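Local coordinates for protein Lem22 (Legionella pneumophila subsp. pneumophila ATCC 43290, PDB 5WD9) that is an effector of unknown molecular function, presumably delivered into host cells, that folds as a small three-helix bundle and may act by binding other proteins, at residues E13-Q18 with I65-L70; E36-E41 with E72-L77. All coordinates share one frame; numbering follows the deposited sequence. Where two conformers were deposited one is given.

In the fold
The chain is almost entirely helical. Helices 4-24, 28-52 and 58-87 follow one another and fold back as a three-helix bundle. Contact 1 joins the first helix to the last, and contact 2 joins the middle helix to the last, so helix 58-87 is shared. The segments alternate along the chain in the order 13-18, 36-41, 65-70, 72-77. The two centres lie about 9 Å apart, each about 5 Å from the centre of the chain. Contacts between helices 4-24 and 28-52 close the triangle: Gln18 OE1 probably accepts a hydrogen bond from Asn37 ND2, and Tyr14 packs on Asn37 and Glu41. The two contacts thus belong to one continuous packed middle.

Contact 1: residues E13-Q18 with I65-L70; sequences EYMEDQ and IEIRSL
Asp17 OD2 has two partners along helix 4-24, the first helix of a three-helix bundle, close to Met15 and Glu16, the residues that meet helix 58-87. Gln18 NE2 donates to Asp17 OD2 at 2.9 Å, and Lys21 adds a salt bridge. The amide hydrogen bond is bent, with an N-H...O angle of 138°. Asp17 OD2 still lies close to the amide plane of Gln18.

The contact itself is apolar and joins the first and third helices of the bundle. The short axes of 13-18 and 65-70 run nearly parallel, 27° apart, and approach to 9.8 Å. No hydrogen bond crosses between them. The backbones come nearest at Met15 and Leu70, where the CA atoms are 6.8 Å apart.

Met15 is buried and starts out toward the facing helix. It stays extended through chi2 and bends at chi3 (79°), which turns the methyl aside from the line of the chain. The sulfur and the methyl therefore have different neighbours. SD meets the branch methyl CG2 of Ile67 at 4.0 Å, the two side chains crossing at about a right angle. Met15 CE lies 4.1 Å from the carbonyl carbon, Leu70 C. Ile67 is buried and also packs on Leu8 and Leu11 of helix 4-24 and on His42 of helix 28-52.

Leu70 contributes the largest buried patch. It points toward helix 4-24 and packs beside Glu16. In the conformer described, Glu16 OE1 makes a salt bridge with Lys12, one turn earlier. Leu70 meets the base of the residue instead: its methyl CD1 lies 4.1 Å from Glu16 N and 4.3 Å from Glu16 CB.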
# COMPACT_ATOMS: atom_id res chain seq x y z
N GLU A 13 -1.14 -1.24 8.15
CA GLU A 13 -1.69 -2.56 8.33
C GLU A 13 -2.67 -2.92 7.23
O GLU A 13 -2.74 -4.09 6.84
CB GLU A 13 -2.30 -2.69 9.72
CG GLU A 13 -1.23 -2.52 10.77
CD GLU A 13 -1.71 -2.83 12.16
OE1 GLU A 13 -2.83 -3.37 12.31
OE2 GLU A 13 -0.94 -2.54 13.10
N TYR A 14 -3.39 -1.94 6.69
CA TYR A 14 -4.26 -2.17 5.54
C TYR A 14 -3.45 -2.67 4.35
O TYR A 14 -3.80 -3.67 3.71
CB TYR A 14 -4.99 -0.87 5.20
CG TYR A 14 -5.92 -0.98 4.01
CD1 TYR A 14 -7.27 -1.20 4.21
CD2 TYR A 14 -5.46 -0.84 2.71
CE1 TYR A 14 -8.13 -1.29 3.13
CE2 TYR A 14 -6.33 -0.94 1.64
CZ TYR A 14 -7.65 -1.15 1.86
OH TYR A 14 -8.51 -1.25 0.78
N MET A 15 -2.35 -1.99 4.04
CA MET A 15 -1.52 -2.39 2.91
C MET A 15 -0.92 -3.76 3.12
O MET A 15 -0.90 -4.58 2.20
CB MET A 15 -0.41 -1.36 2.67
CG MET A 15 -0.91 -0.02 2.16
SD MET A 15 0.44 1.15 1.91
CE MET A 15 1.07 0.56 0.33
N GLU A 16 -0.41 -4.03 4.33
CA GLU A 16 0.17 -5.34 4.60
C GLU A 16 -0.87 -6.43 4.42
O GLU A 16 -0.59 -7.48 3.82
CB GLU A 16 0.76 -5.36 6.01
CG GLU A 16 1.53 -6.63 6.33
CD GLU A 16 2.45 -6.46 7.51
OE1 GLU A 16 2.96 -5.33 7.72
OE2 GLU A 16 2.67 -7.45 8.24
N ASP A 17 -2.09 -6.19 4.91
CA ASP A 17 -3.18 -7.16 4.79
C ASP A 17 -3.53 -7.41 3.33
O ASP A 17 -3.70 -8.55 2.91
CB ASP A 17 -4.39 -6.63 5.55
CG ASP A 17 -5.58 -7.52 5.44
OD1 ASP A 17 -5.63 -8.51 6.19
OD2 ASP A 17 -6.48 -7.24 4.62
N GLN A 18 -3.67 -6.34 2.55
CA GLN A 18 -4.05 -6.52 1.15
C GLN A 18 -2.94 -7.18 0.34
O GLN A 18 -3.21 -8.01 -0.53
CB GLN A 18 -4.44 -5.18 0.55
CG GLN A 18 -5.64 -4.52 1.23
CD GLN A 18 -6.91 -5.34 1.06
OE1 GLN A 18 -7.53 -5.32 -0.01
NE2 GLN A 18 -7.32 -6.05 2.11
N ILE A 65 8.38 4.99 7.06
CA ILE A 65 9.37 4.08 6.50
C ILE A 65 8.77 2.70 6.26
O ILE A 65 8.98 2.08 5.20
CB ILE A 65 10.60 4.04 7.42
CG1 ILE A 65 11.33 5.39 7.38
CG2 ILE A 65 11.51 2.89 7.03
CD1 ILE A 65 12.28 5.62 8.55
N GLU A 66 7.99 2.19 7.23
CA GLU A 66 7.32 0.90 7.04
C GLU A 66 6.38 0.93 5.84
O GLU A 66 6.34 -0.03 5.05
CB GLU A 66 6.55 0.53 8.31
CG GLU A 66 7.44 0.23 9.51
CD GLU A 66 6.67 0.05 10.81
OE1 GLU A 66 5.44 0.25 10.82
OE2 GLU A 66 7.29 -0.29 11.84
N ILE A 67 5.64 2.02 5.68
CA ILE A 67 4.70 2.15 4.58
C ILE A 67 5.45 2.21 3.26
O ILE A 67 5.02 1.63 2.26
CB ILE A 67 3.83 3.39 4.78
CG1 ILE A 67 2.83 3.12 5.91
CG2 ILE A 67 3.08 3.76 3.50
CD1 ILE A 67 2.26 4.36 6.51
N ARG A 68 6.60 2.89 3.23
CA ARG A 68 7.33 3.01 1.98
C ARG A 68 7.77 1.64 1.48
O ARG A 68 7.71 1.35 0.28
CB ARG A 68 8.52 3.94 2.18
CG ARG A 68 9.45 3.98 0.99
CD ARG A 68 8.88 4.74 -0.17
NE ARG A 68 9.81 4.69 -1.30
CZ ARG A 68 9.62 5.32 -2.45
NH1 ARG A 68 8.53 6.05 -2.64
NH2 ARG A 68 10.53 5.22 -3.42
N SER A 69 8.22 0.78 2.39
CA SER A 69 8.62 -0.56 1.99
C SER A 69 7.44 -1.32 1.38
O SER A 69 7.59 -2.01 0.37
CB SER A 69 9.16 -1.31 3.20
OG SER A 69 9.50 -2.65 2.86
N LEU A 70 6.27 -1.21 2.01
CA LEU A 70 5.08 -1.87 1.47
C LEU A 70 4.69 -1.27 0.13
O LEU A 70 4.24 -1.99 -0.77
CB LEU A 70 3.94 -1.75 2.46
CG LEU A 70 4.17 -2.52 3.76
CD1 LEU A 70 3.20 -2.05 4.82
CD2 LEU A 70 4.04 -4.02 3.52

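Contact 2: residues E36-E41 with E72-L77; sequences ENAHTE and EEMLEL
In this three-helix bundle, the second and third helices run in opposite directions, and Met74 is the main link between them here. It points from helix 58-87 toward helix 28-52 and meets His39 and Ala38. The CA atoms of His39 and Met74 are 7.3 Å apart. Met74 was deposited in two conformers, of which one is described.

The Met74 chain leaves anti to its own N (chi1 179°), then bends at chi2 and chi3. These bends bring the thioether across His39, the two side chains crossing at about a right angle, against CB and the CD2 corner of the ring. SD sits at the edge of the imidazole ring and in its plane, 4.9 Å from the ring centroid, a sulfur-aromatic contact. SD comes within 3.8 Å of His39 CD2. The methyl CE approaches the same carbon at 3.7 Å, obliquely to the ring. Further back along the chain, Met74 CG packs on Ala38 CB at 4.1 Å. No hydrogen bond joins the two segments.

Away from this interface, Glu36 O accepts from both Thr40 N and Thr40 OG1, which reach it from opposite faces of the carbonyl plane.

Lys78 of helix 58-87 also touches His39 and Glu36, and Glu36 forms a salt bridge with Arg82 further along that helix. Helix 4-24 completes the surroundings, with Leu11 packed on Glu41 and Ile19 on Leu77.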
# COMPACT_ATOMS: atom_id res chain seq x y z
N GLU A 36 -4.66 -3.29 -6.04
CA GLU A 36 -5.21 -1.98 -6.34
C GLU A 36 -5.81 -1.35 -5.10
O GLU A 36 -5.75 -0.13 -4.95
CB GLU A 36 -6.21 -2.05 -7.49
CG GLU A 36 -5.54 -2.18 -8.87
CD GLU A 36 -4.64 -1.00 -9.28
OE1 GLU A 36 -4.56 0.02 -8.56
OE2 GLU A 36 -3.98 -1.11 -10.34
N ASN A 37 -6.39 -2.15 -4.21
CA ASN A 37 -6.88 -1.61 -2.94
C ASN A 37 -5.73 -1.00 -2.15
O ASN A 37 -5.85 0.11 -1.62
CB ASN A 37 -7.54 -2.69 -2.10
CG ASN A 37 -8.90 -3.08 -2.60
OD1 ASN A 37 -9.53 -2.38 -3.39
ND2 ASN A 37 -9.35 -4.22 -2.13
N ALA A 38 -4.61 -1.73 -2.04
CA ALA A 38 -3.44 -1.17 -1.37
C ALA A 38 -3.00 0.12 -2.04
O ALA A 38 -2.66 1.10 -1.37
CB ALA A 38 -2.29 -2.18 -1.38
N HIS A 39 -3.02 0.14 -3.36
CA HIS A 39 -2.61 1.32 -4.10
C HIS A 39 -3.52 2.50 -3.81
O HIS A 39 -3.05 3.62 -3.55
CB HIS A 39 -2.62 1.00 -5.60
CG HIS A 39 -2.05 2.08 -6.45
ND1 HIS A 39 -2.74 3.24 -6.75
CD2 HIS A 39 -0.83 2.21 -7.03
CE1 HIS A 39 -1.97 4.02 -7.50
NE2 HIS A 39 -0.81 3.41 -7.68
N THR A 40 -4.84 2.28 -3.91
CA THR A 40 -5.80 3.34 -3.68
C THR A 40 -5.64 3.92 -2.29
O THR A 40 -5.61 5.14 -2.10
CB THR A 40 -7.22 2.79 -3.84
OG1 THR A 40 -7.36 2.29 -5.18
CG2 THR A 40 -8.25 3.89 -3.58
N GLU A 41 -5.56 3.06 -1.28
CA GLU A 41 -5.51 3.54 0.08
C GLU A 41 -4.24 4.33 0.32
O GLU A 41 -4.27 5.39 0.95
CB GLU A 41 -5.61 2.37 1.04
CG GLU A 41 -6.12 2.76 2.42
CD GLU A 41 -7.55 3.28 2.44
OE1 GLU A 41 -8.26 3.15 1.43
OE2 GLU A 41 -7.95 3.84 3.47
N GLU A 72 6.70 0.06 -2.14
CA GLU A 72 7.61 -0.43 -3.16
C GLU A 72 7.31 -1.87 -3.53
O GLU A 72 7.32 -2.24 -4.70
CB GLU A 72 9.06 -0.30 -2.67
CG GLU A 72 9.54 1.13 -2.60
CD GLU A 72 9.80 1.71 -3.97
OE1 GLU A 72 10.11 0.93 -4.90
OE2 GLU A 72 9.70 2.95 -4.12
N GLU A 73 7.00 -2.71 -2.53
CA GLU A 73 6.63 -4.08 -2.83
C GLU A 73 5.35 -4.12 -3.66
O GLU A 73 5.24 -4.90 -4.63
CB GLU A 73 6.44 -4.85 -1.52
CG GLU A 73 6.08 -6.32 -1.76
CD GLU A 73 5.79 -7.08 -0.48
OE1 GLU A 73 5.58 -6.45 0.57
OE2 GLU A 73 5.76 -8.33 -0.56
N MET A 74 4.38 -3.30 -3.29
CA MET A 74 3.12 -3.25 -4.03
C MET A 74 3.35 -2.87 -5.48
O MET A 74 2.73 -3.44 -6.39
CB MET A 74 2.18 -2.24 -3.36
CG MET A 74 0.83 -2.08 -4.06
SD MET A 74 0.82 -0.83 -5.36
CE MET A 74 1.18 0.65 -4.41
N LEU A 75 4.22 -1.89 -5.73
CA LEU A 75 4.47 -1.46 -7.11
C LEU A 75 4.97 -2.62 -7.95
O LEU A 75 4.51 -2.81 -9.08
CB LEU A 75 5.48 -0.31 -7.13
CG LEU A 75 5.04 1.06 -6.66
CD1 LEU A 75 6.22 2.00 -6.83
CD2 LEU A 75 3.81 1.54 -7.41
N GLU A 76 5.90 -3.41 -7.41
CA GLU A 76 6.40 -4.52 -8.21
C GLU A 76 5.36 -5.62 -8.38
O GLU A 76 5.20 -6.15 -9.48
CB GLU A 76 7.69 -5.09 -7.64
CG GLU A 76 8.18 -6.23 -8.51
CD GLU A 76 9.64 -6.54 -8.35
OE1 GLU A 76 10.25 -6.03 -7.39
OE2 GLU A 76 10.17 -7.28 -9.20
N LEU A 77 4.62 -5.96 -7.32
CA LEU A 77 3.60 -6.99 -7.47
C LEU A 77 2.51 -6.56 -8.43
O LEU A 77 2.03 -7.37 -9.24
CB LEU A 77 2.98 -7.34 -6.12
CG LEU A 77 3.93 -7.95 -5.09
CD1 LEU A 77 3.26 -7.95 -3.73
CD2 LEU A 77 4.30 -9.36 -5.46